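Local coordinates for NimC/NimA family protein (Clostridium acetobutylicum, PDB 2IG6) that binds flavin mononucleotide and is probably an oxidoreductase of the NimC/NimA group, related to pyridoxamine 5'-phosphate oxidase, at residues L24-E29 and Q88-T93; F33-N38 and K70-N75; G94-D99 and A127-T132. One frame throughout, in Å; residues are numbered along the deposited sequence.

Interaction 1. Residues L24-E29 and Q88-T93; sequences LEFLKE and QWIRLT. With SO4 (sulfate ion), chain F.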
loop_
_atom_site.group_PDB
_atom_site.type_symbol
_atom_site.label_atom_id
_atom_site.label_comp_id
_atom_site.label_asym_id
_atom_site.label_seq_id
_atom_site.Cartn_x
_atom_site.Cartn_y
_atom_site.Cartn_z
ATOM N N LEU A 24 -4.186 -12.303 10.930
ATOM C CA LEU A 24 -4.323 -11.427 12.082
ATOM C C LEU A 24 -2.984 -11.314 12.800
ATOM O O LEU A 24 -2.517 -10.211 13.089
ATOM C CB LEU A 24 -5.391 -11.976 13.032
ATOM C CG LEU A 24 -5.650 -11.185 14.317
ATOM C CD1 LEU A 24 -6.276 -9.826 14.000
ATOM C CD2 LEU A 24 -6.519 -12.000 15.240
ATOM N N GLU A 25 -2.374 -12.466 13.070
ATOM C CA GLU A 25 -1.074 -12.547 13.746
ATOM C C GLU A 25 -0.031 -11.759 12.980
ATOM O O GLU A 25 0.700 -10.971 13.568
ATOM C CB GLU A 25 -0.631 -14.004 13.853
ATOM C CG GLU A 25 0.722 -14.233 14.507
ATOM C CD GLU A 25 1.123 -15.701 14.465
ATOM O OE1 GLU A 25 1.179 -16.277 13.360
ATOM O OE2 GLU A 25 1.356 -16.285 15.543
ATOM N N PHE A 26 0.043 -12.005 11.672
ATOM C CA PHE A 26 1.057 -11.356 10.866
ATOM C C PHE A 26 0.840 -9.837 10.795
ATOM O O PHE A 26 1.798 -9.061 10.929
ATOM C CB PHE A 26 1.176 -11.976 9.463
ATOM C CG PHE A 26 2.410 -11.496 8.736
ATOM C CD1 PHE A 26 3.619 -12.133 8.921
ATOM C CD2 PHE A 26 2.369 -10.346 7.977
ATOM C CE1 PHE A 26 4.774 -11.655 8.308
ATOM C CE2 PHE A 26 3.520 -9.861 7.354
ATOM C CZ PHE A 26 4.706 -10.512 7.522
ATOM N N LEU A 27 -0.405 -9.407 10.601
ATOM C CA LEU A 27 -0.713 -7.973 10.559
ATOM C C LEU A 27 -0.398 -7.279 11.879
ATOM O O LEU A 27 0.074 -6.145 11.876
ATOM C CB LEU A 27 -2.169 -7.725 10.148
ATOM C CG LEU A 27 -2.436 -8.017 8.655
ATOM C CD1 LEU A 27 -3.917 -7.929 8.307
ATOM C CD2 LEU A 27 -1.629 -7.092 7.749
ATOM N N LYS A 28 -0.647 -7.967 13.004
ATOM C CA LYS A 28 -0.174 -7.492 14.304
ATOM C C LYS A 28 1.346 -7.338 14.380
ATOM O O LYS A 28 1.824 -6.366 14.940
ATOM C CB LYS A 28 -0.724 -8.385 15.432
ATOM C CG LYS A 28 -2.193 -8.169 15.642
ATOM C CD LYS A 28 -2.714 -8.968 16.812
ATOM C CE LYS A 28 -4.145 -8.618 17.098
ATOM N NZ LYS A 28 -4.461 -8.977 18.492
ATOM N N GLU A 29 2.104 -8.255 13.782
ATOM C CA GLU A 29 3.557 -8.140 13.720
ATOM C C GLU A 29 3.983 -6.927 12.904
ATOM O O GLU A 29 4.988 -6.289 13.227
ATOM C CB GLU A 29 4.205 -9.384 13.091
ATOM C CG GLU A 29 4.098 -10.662 13.891
ATOM C CD GLU A 29 4.618 -11.895 13.132
ATOM O OE1 GLU A 29 5.469 -11.735 12.222
ATOM O OE2 GLU A 29 4.178 -13.033 13.443
ATOM N N GLN A 88 9.905 -9.725 6.433
ATOM C CA GLN A 88 8.888 -10.570 5.817
ATOM C C GLN A 88 7.713 -9.676 5.471
ATOM O O GLN A 88 7.444 -8.686 6.165
ATOM C CB GLN A 88 8.394 -11.642 6.768
ATOM C CG GLN A 88 9.421 -12.585 7.335
ATOM C CD GLN A 88 8.747 -13.595 8.248
ATOM O OE1 GLN A 88 8.124 -13.224 9.253
ATOM N NE2 GLN A 88 8.823 -14.871 7.884
ATOM N N TRP A 89 7.008 -10.003 4.397
ATOM C CA TRP A 89 5.878 -9.178 4.010
ATOM C C TRP A 89 4.665 -9.994 3.578
ATOM O O TRP A 89 4.774 -11.164 3.217
ATOM C CB TRP A 89 6.295 -8.165 2.953
ATOM C CG TRP A 89 6.545 -8.693 1.598
ATOM C CD1 TRP A 89 5.674 -8.693 0.550
ATOM C CD2 TRP A 89 7.763 -9.226 1.111
ATOM N NE1 TRP A 89 6.271 -9.219 -0.556
ATOM C CE2 TRP A 89 7.557 -9.560 -0.242
ATOM C CE3 TRP A 89 9.010 -9.465 1.691
ATOM C CZ2 TRP A 89 8.549 -10.119 -1.029
ATOM C CZ3 TRP A 89 10.011 -10.026 0.905
ATOM C CH2 TRP A 89 9.768 -10.347 -0.443
ATOM N N ILE A 90 3.508 -9.365 3.670
ATOM C CA ILE A 90 2.252 -10.010 3.325
ATOM C C ILE A 90 1.596 -9.312 2.141
ATOM O O ILE A 90 1.751 -8.096 1.935
ATOM C CB ILE A 90 1.283 -10.023 4.536
ATOM C CG1 ILE A 90 0.022 -10.852 4.245
ATOM C CG2 ILE A 90 0.903 -8.595 4.976
ATOM C CD1 ILE A 90 -0.736 -11.204 5.479
ATOM N N ARG A 91 0.864 -10.087 1.350
ATOM C CA ARG A 91 -0.102 -9.507 0.445
ATOM C C ARG A 91 -1.411 -10.240 0.641
ATOM O O ARG A 91 -1.472 -11.444 0.528
ATOM C CB ARG A 91 0.386 -9.560 -0.985
ATOM C CG ARG A 91 1.524 -8.523 -1.178
ATOM C CD ARG A 91 1.959 -8.445 -2.589
ATOM N NE ARG A 91 0.977 -7.848 -3.480
ATOM C CZ ARG A 91 1.058 -7.960 -4.802
ATOM N NH1 ARG A 91 2.044 -8.670 -5.328
ATOM N NH2 ARG A 91 0.170 -7.400 -5.597
ATOM N N LEU A 92 -2.448 -9.499 0.979
ATOM C CA LEU A 92 -3.735 -10.106 1.302
ATOM C C LEU A 92 -4.749 -9.462 0.371
ATOM O O LEU A 92 -5.022 -8.274 0.464
ATOM C CB LEU A 92 -4.075 -9.862 2.773
ATOM C CG LEU A 92 -5.461 -10.226 3.279
ATOM C CD1 LEU A 92 -5.717 -11.694 3.051
ATOM C CD2 LEU A 92 -5.614 -9.883 4.763
ATOM N N THR A 93 -5.286 -10.262 -0.537
ATOM C CA THR A 93 -6.279 -9.826 -1.500
ATOM C C THR A 93 -7.652 -10.292 -1.023
ATOM O O THR A 93 -7.785 -11.426 -0.592
ATOM C CB THR A 93 -5.982 -10.479 -2.867
ATOM O OG1 THR A 93 -4.596 -10.297 -3.198
ATOM C CG2 THR A 93 -6.853 -9.884 -3.961
HETATM S S SO4 F . 3.633 -7.829 -8.270
HETATM O O1 SO4 F . 4.454 -7.822 -9.495
HETATM O O2 SO4 F . 3.662 -9.145 -7.653
HETATM O O3 SO4 F . 4.217 -6.850 -7.372
HETATM O O4 SO4 F . 2.265 -7.453 -8.617
HETATM O O HOH W 1 5.994 -14.156 10.903
#
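Helix segment 24-29, which brings Phe26 and Leu27 to Ile90, runs across strand 89-93 with the axes 9.4 Å apart at an angle of 129°. This is a helix laid against an antiparallel sheet, consistent with the split-barrel fold of the pyridoxamine 5'-phosphate oxidase family. Phe26 points its ring at the strand because CG stands anti to the backbone N (chi1 -168°). Its CE2 reaches Ile90 CB obliquely at 3.6 Å, while CZ meets Gln88 O edge-on, also at 3.6 Å. Ile138 on the neighbouring strand packs against both Phe26 and Ile90. Farther along the strand, Leu27 divides its branches: CD2 lies 4.0 Å from Ile90 CG2, and CD1 looks toward Leu92 CD2 at 4.4 Å. The polar rim has no direct bond across the segments; Asn84 ND2 bonds both Glu29 OE1 and Gln88 OE1, and one water donates to the same two oxygens. On the far side of the strand, Arg91, an FMN-site residue salt-bridged to Glu79, turns toward the second subunit. There, between the subunits, a sulfate, probably from the crystallisation liquor and also held by Arg46 and Cys68 of that subunit, accepts a bond from Arg91 NH1 to its O2 at 2.9 Å.

Interaction 2. Residues F33-N38 and K70-N75; sequences FYLATN and KQMIQN
The amide of Gln71 is met by Thr37 in the plane of its carbonyl: Thr37 OG1 donates to Gln71 OE1 at 2.6 Å, with a C=O...donor angle of 151°. The amides of Asn38 and Asn75 cross obliquely, their planes 46° apart. Asn75 ND2 and Asn38 OD1 are 3.6 Å apart, and no direct bond joins them; Asn75 ND2 is bonded instead to Asp41 O of the second subunit and to a water at 3.0 Å, which reaches Asn38 OD1 only weakly. The hydroxyl of Thr37 sits between its backbone N and carbonyl carbon (chi1 54°), which turns OG1 to Gln71 and sends CG2 toward Met72, 3.7 Å from its CG. Both oxygens of the short bond also take a bond from Arg46, through NH1 to Thr37 OG1 and NH2 to Gln71 OE1, so Thr37 and Gln71 probably help to position Arg46, an FMN-binding residue. Beyond them Leu35 CD2 and the selenium of selenomethionine Met72 meet tip to tip at 3.8 Å. Two further waters join the main chains, one between Asn38 N and Asn75 O, the other between Asn38 O and Gln71 O. Helix 67-74 thus rests on strand 33-39, itself flanked by strands 42-48 and 77-83, and Met72 continues inward to Val78 and to Val96 on strand 89-98.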
loop_
_atom_site.group_PDB
_atom_site.type_symbol
_atom_site.label_atom_id
_atom_site.label_comp_id
_atom_site.label_asym_id
_atom_site.label_seq_id
_atom_site.Cartn_x
_atom_site.Cartn_y
_atom_site.Cartn_z
ATOM N N PHE A 33 -0.014 -1.274 8.389
ATOM C CA PHE A 33 -0.115 -1.939 7.125
ATOM C C PHE A 33 -0.814 -0.983 6.156
ATOM O O PHE A 33 -1.269 0.103 6.540
ATOM C CB PHE A 33 -0.796 -3.307 7.235
ATOM C CG PHE A 33 -2.156 -3.256 7.866
ATOM C CD1 PHE A 33 -2.300 -3.421 9.231
ATOM C CD2 PHE A 33 -3.293 -3.062 7.079
ATOM C CE1 PHE A 33 -3.579 -3.379 9.825
ATOM C CE2 PHE A 33 -4.565 -3.027 7.657
ATOM C CZ PHE A 33 -4.708 -3.195 9.022
ATOM N N TYR A 34 -0.813 -1.349 4.883
ATOM C CA TYR A 34 -1.280 -0.458 3.831
ATOM C C TYR A 34 -2.481 -1.054 3.107
ATOM O O TYR A 34 -2.416 -2.165 2.591
ATOM C CB TYR A 34 -0.131 -0.113 2.889
ATOM C CG TYR A 34 0.884 0.713 3.650
ATOM C CD1 TYR A 34 1.814 0.120 4.495
ATOM C CD2 TYR A 34 0.863 2.098 3.571
ATOM C CE1 TYR A 34 2.709 0.890 5.214
ATOM C CE2 TYR A 34 1.744 2.863 4.269
ATOM C CZ TYR A 34 2.674 2.261 5.093
ATOM O OH TYR A 34 3.539 3.068 5.811
ATOM N N LEU A 35 -3.563 -0.280 3.078
ATOM C CA LEU A 35 -4.834 -0.706 2.504
ATOM C C LEU A 35 -5.031 -0.037 1.151
ATOM O O LEU A 35 -5.039 1.213 1.056
ATOM C CB LEU A 35 -5.979 -0.296 3.413
ATOM C CG LEU A 35 -7.381 -0.545 2.841
ATOM C CD1 LEU A 35 -7.621 -2.007 2.692
ATOM C CD2 LEU A 35 -8.434 0.114 3.731
ATOM N N ALA A 36 -5.106 -0.854 0.109
ATOM C CA ALA A 36 -5.334 -0.345 -1.234
ATOM C C ALA A 36 -6.782 -0.570 -1.666
ATOM O O ALA A 36 -7.334 -1.665 -1.517
ATOM C CB ALA A 36 -4.382 -0.989 -2.234
ATOM N N THR A 37 -7.380 0.505 -2.181
ATOM C CA THR A 37 -8.705 0.518 -2.775
ATOM C C THR A 37 -8.593 1.137 -4.173
ATOM O O THR A 37 -7.513 1.516 -4.610
ATOM C CB THR A 37 -9.673 1.405 -1.950
ATOM O OG1 THR A 37 -9.081 2.703 -1.808
ATOM C CG2 THR A 37 -9.855 0.846 -0.574
ATOM N N ASN A 38 -9.730 1.210 -4.855
ATOM C CA ASN A 38 -9.905 1.914 -6.126
ATOM C C ASN A 38 -10.869 3.067 -5.920
ATOM O O ASN A 38 -11.835 2.944 -5.145
ATOM C CB ASN A 38 -10.608 0.984 -7.157
ATOM C CG ASN A 38 -9.644 0.206 -7.978
ATOM O OD1 ASN A 38 -9.998 -0.783 -8.599
ATOM N ND2 ASN A 38 -8.413 0.660 -8.009
ATOM N N LYS A 70 -15.855 5.124 1.687
ATOM C CA LYS A 70 -16.783 5.241 0.567
ATOM C C LYS A 70 -16.284 4.388 -0.612
ATOM O O LYS A 70 -17.074 3.751 -1.321
ATOM C CB LYS A 70 -16.939 6.707 0.167
ATOM C CG LYS A 70 -17.628 7.538 1.246
ATOM C CD LYS A 70 -17.447 9.045 1.080
ATOM C CE LYS A 70 -18.260 9.781 2.153
ATOM N NZ LYS A 70 -18.098 11.264 2.109
ATOM N N GLN A 71 -14.975 4.360 -0.798
ATOM C CA GLN A 71 -14.368 3.528 -1.855
ATOM C C GLN A 71 -14.635 2.050 -1.619
ATOM O O GLN A 71 -14.906 1.312 -2.564
ATOM C CB GLN A 71 -12.870 3.809 -1.967
ATOM C CG GLN A 71 -12.597 5.197 -2.563
ATOM C CD GLN A 71 -11.235 5.742 -2.253
ATOM O OE1 GLN A 71 -10.321 5.013 -1.862
ATOM N NE2 GLN A 71 -11.081 7.058 -2.430
HETATM N N MSE A 72 -14.582 1.618 -0.353
HETATM C CA MSE A 72 -14.771 0.187 -0.022
HETATM C C MSE A 72 -16.223 -0.234 -0.182
HETATM O O MSE A 72 -16.507 -1.404 -0.462
HETATM C CB MSE A 72 -14.290 -0.115 1.387
HETATM C CG MSE A 72 -12.761 -0.106 1.500
HETATM SE SE MSE A 72 -12.167 -0.649 3.258
HETATM C CE MSE A 72 -12.577 0.795 4.237
ATOM N N ILE A 73 -17.135 0.721 0.007
ATOM C CA ILE A 73 -18.570 0.487 -0.236
ATOM C C ILE A 73 -18.827 0.393 -1.733
ATOM O O ILE A 73 -19.526 -0.514 -2.183
ATOM C CB ILE A 73 -19.436 1.586 0.396
ATOM C CG1 ILE A 73 -19.230 1.636 1.916
ATOM C CG2 ILE A 73 -20.917 1.383 0.055
ATOM C CD1 ILE A 73 -19.384 0.289 2.625
ATOM N N GLN A 74 -18.231 1.299 -2.503
ATOM C CA GLN A 74 -18.449 1.356 -3.939
ATOM C C GLN A 74 -17.796 0.165 -4.661
ATOM O O GLN A 74 -18.344 -0.341 -5.637
ATOM C CB GLN A 74 -17.970 2.720 -4.484
ATOM C CG GLN A 74 -17.937 2.884 -5.991
ATOM C CD GLN A 74 -19.296 2.774 -6.623
ATOM O OE1 GLN A 74 -20.334 2.939 -5.956
ATOM N NE2 GLN A 74 -19.311 2.514 -7.931
ATOM N N ASN A 75 -16.650 -0.285 -4.159
ATOM C CA ASN A 75 -15.922 -1.442 -4.715
ATOM C C ASN A 75 -15.301 -2.207 -3.566
ATOM O O ASN A 75 -14.325 -1.744 -2.978
ATOM C CB ASN A 75 -14.846 -0.998 -5.697
ATOM C CG ASN A 75 -14.078 -2.176 -6.311
ATOM O OD1 ASN A 75 -14.324 -3.342 -5.989
ATOM N ND2 ASN A 75 -13.154 -1.860 -7.218
HETATM O O HOH W 2 -11.862 -0.665 -3.537
HETATM O O HOH W 3 -14.441 2.469 -5.041
HETATM O O HOH W 4 -13.133 0.170 -9.408
#

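Interaction 3. Residues G94-D99 and A127-T132; sequences GEVAND and AVLYFT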
loop_
_atom_site.group_PDB
_atom_site.type_symbol
_atom_site.label_atom_id
_atom_site.label_comp_id
_atom_site.label_asym_id
_atom_site.label_seq_id
_atom_site.Cartn_x
_atom_site.Cartn_y
_atom_site.Cartn_z
ATOM N N GLY A 94 -8.675 -9.443 -1.104
ATOM C CA GLY A 94 -10.005 -9.910 -0.732
ATOM C C GLY A 94 -11.104 -8.894 -0.916
ATOM O O GLY A 94 -10.921 -7.877 -1.584
ATOM N N GLU A 95 -12.240 -9.180 -0.295
ATOM C CA GLU A 95 -13.389 -8.284 -0.304
ATOM C C GLU A 95 -13.828 -7.973 1.115
ATOM O O GLU A 95 -13.771 -8.828 1.997
ATOM C CB GLU A 95 -14.534 -8.912 -1.078
ATOM C CG GLU A 95 -14.277 -8.932 -2.564
ATOM C CD GLU A 95 -15.482 -9.316 -3.421
ATOM O OE1 GLU A 95 -16.631 -9.395 -2.915
ATOM O OE2 GLU A 95 -15.262 -9.528 -4.629
ATOM N N VAL A 96 -14.283 -6.749 1.327
ATOM C CA VAL A 96 -14.724 -6.329 2.656
ATOM C C VAL A 96 -16.198 -5.980 2.634
ATOM O O VAL A 96 -16.738 -5.590 1.595
ATOM C CB VAL A 96 -13.865 -5.162 3.203
ATOM C CG1 VAL A 96 -12.413 -5.606 3.365
ATOM C CG2 VAL A 96 -13.926 -3.964 2.280
ATOM N N ALA A 97 -16.838 -6.148 3.795
ATOM C CA ALA A 97 -18.224 -5.766 4.007
ATOM C C ALA A 97 -18.288 -4.943 5.285
ATOM O O ALA A 97 -17.662 -5.280 6.276
ATOM C CB ALA A 97 -19.084 -6.988 4.127
ATOM N N ASN A 98 -19.024 -3.845 5.240
ATOM C CA ASN A 98 -19.333 -3.075 6.422
ATOM C C ASN A 98 -20.289 -3.846 7.353
ATOM O O ASN A 98 -21.278 -4.365 6.903
ATOM C CB ASN A 98 -19.984 -1.757 6.002
ATOM C CG ASN A 98 -20.261 -0.867 7.168
ATOM O OD1 ASN A 98 -19.360 -0.589 7.949
ATOM N ND2 ASN A 98 -21.528 -0.501 7.358
ATOM N N ASP A 99 -19.980 -3.903 8.645
ATOM C CA ASP A 99 -20.824 -4.623 9.630
ATOM C C ASP A 99 -21.441 -3.559 10.541
ATOM O O ASP A 99 -20.745 -2.924 11.321
ATOM C CB ASP A 99 -19.947 -5.612 10.416
ATOM C CG ASP A 99 -20.741 -6.525 11.329
ATOM O OD1 ASP A 99 -21.895 -6.218 11.634
ATOM O OD2 ASP A 99 -20.197 -7.562 11.755
ATOM N N ALA A 127 -16.832 2.921 11.943
ATOM C CA ALA A 127 -17.193 1.820 11.060
ATOM C C ALA A 127 -16.221 0.672 11.289
ATOM O O ALA A 127 -14.993 0.869 11.462
ATOM C CB ALA A 127 -17.162 2.265 9.573
ATOM N N VAL A 128 -16.765 -0.537 11.284
ATOM C CA VAL A 128 -15.945 -1.742 11.320
ATOM C C VAL A 128 -16.316 -2.581 10.101
ATOM O O VAL A 128 -17.501 -2.735 9.781
ATOM C CB VAL A 128 -16.088 -2.530 12.639
ATOM C CG1 VAL A 128 -15.595 -1.697 13.804
ATOM C CG2 VAL A 128 -17.521 -2.971 12.875
ATOM N N LEU A 129 -15.300 -3.081 9.402
ATOM C CA LEU A 129 -15.501 -3.868 8.191
ATOM C C LEU A 129 -14.727 -5.168 8.266
ATOM O O LEU A 129 -13.637 -5.206 8.825
ATOM C CB LEU A 129 -15.033 -3.094 6.968
ATOM C CG LEU A 129 -15.594 -1.682 6.816
ATOM C CD1 LEU A 129 -14.599 -0.663 7.372
ATOM C CD2 LEU A 129 -15.872 -1.435 5.357
ATOM N N TYR A 130 -15.275 -6.237 7.700
ATOM C CA TYR A 130 -14.579 -7.526 7.745
ATOM C C TYR A 130 -14.361 -8.106 6.361
ATOM O O TYR A 130 -15.066 -7.777 5.408
ATOM C CB TYR A 130 -15.301 -8.548 8.632
ATOM C CG TYR A 130 -16.590 -9.045 8.043
ATOM C CD1 TYR A 130 -17.732 -8.280 8.105
ATOM C CD2 TYR A 130 -16.651 -10.262 7.369
ATOM C CE1 TYR A 130 -18.933 -8.719 7.543
ATOM C CE2 TYR A 130 -17.829 -10.707 6.799
ATOM C CZ TYR A 130 -18.970 -9.923 6.885
ATOM O OH TYR A 130 -20.152 -10.338 6.334
ATOM N N PHE A 131 -13.388 -9.006 6.280
ATOM C CA PHE A 131 -13.103 -9.705 5.032
ATOM C C PHE A 131 -14.095 -10.833 4.852
ATOM O O PHE A 131 -14.137 -11.773 5.667
ATOM C CB PHE A 131 -11.683 -10.258 5.031
ATOM C CG PHE A 131 -10.664 -9.255 4.615
ATOM C CD1 PHE A 131 -10.111 -8.385 5.536
ATOM C CD2 PHE A 131 -10.282 -9.166 3.293
ATOM C CE1 PHE A 131 -9.177 -7.408 5.131
ATOM C CE2 PHE A 131 -9.363 -8.222 2.886
ATOM C CZ PHE A 131 -8.793 -7.350 3.804
ATOM N N THR A 132 -14.905 -10.732 3.803
ATOM C CA THR A 132 -15.895 -11.778 3.504
ATOM C C THR A 132 -15.213 -12.981 2.866
ATOM O O THR A 132 -15.698 -14.127 2.957
ATOM C CB THR A 132 -16.960 -11.272 2.525
ATOM O OG1 THR A 132 -16.330 -10.869 1.301
ATOM C CG2 THR A 132 -17.735 -10.115 3.135
HETATM O O HOH W 5 -17.847 -9.715 -0.439
HETATM O O HOH W 6 -19.571 -0.504 10.598
#
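Val96 CG1 sits squarely over the Phe131 ring, 3.9 Å from its centroid and 5° off the normal, a CH-pi contact within a non-hydrogen-bonded antiparallel pair. At the rim of the same ring, Phe131 CE2 comes 4.0 Å from Gly94 CA. The apolar patch runs on more loosely to Leu129, whose CD2 is 4.4 Å from Val96 CG2, and Met72 of helix 67-74 closes over Val96. On the other face of the sheet Tyr130 has its CG between backbone N and carbonyl carbon (chi1 71°), which lays the ring across the neighbouring strand and puts CE1 3.8 Å from Ala97 CB. That methyl also meets Thr132 CG2 at 3.5 Å.

Between these two faces the backbones pair. Ala97 and Tyr130 exchange N-H...O bonds, Thr132 N donates to Glu95 O, and Asp99 N donates to Val128 O at 3.0 Å with a nearly straight angle of 172°. Outward lie the polar ends. One water spans Glu95 OE1 and Thr132 OG1. A second accepts from Val128 N at 2.9 Å and lies close to Asn98 OD1 and Asp99 O. Asn98 ND2 is bonded to Asp100, whereas Asp99 OD2 is held by Tyr59 and salt-bridged to Arg101. The side chain of Leu129 lies about 4 Å from that of Ser62, which binds FMN. Regular antiparallel register, with a hydrophobic face turned inward and strand 57-63 bonded along the other edge of strand 126-139, is what is expected of the split barrel of FMN-binding proteins.

Overall arrangement
Interactions 1 and 3 share strand 89-98, one at each end, and their centres lie about 17 Å apart on opposite sides of the chain's centre; Leu92 CD2 and Phe131 CZ, 4.2 Å apart, join them. Interaction 2 is nested within the loop that interaction 1 closes, whereas interaction 3 opens only after both have closed. Interactions 2 and 3, about 10 Å between centres, meet through Met72, which touches Val96 and Leu129. Helix 13-30 is followed in the chain by strand 33-39, and Leu27 CD2 packs on Phe33 CG at 3.9 Å. All three reach one antiparallel sheet; interactions 1 and 2 also touch the second subunit, and both include or adjoin FMN-binding residues.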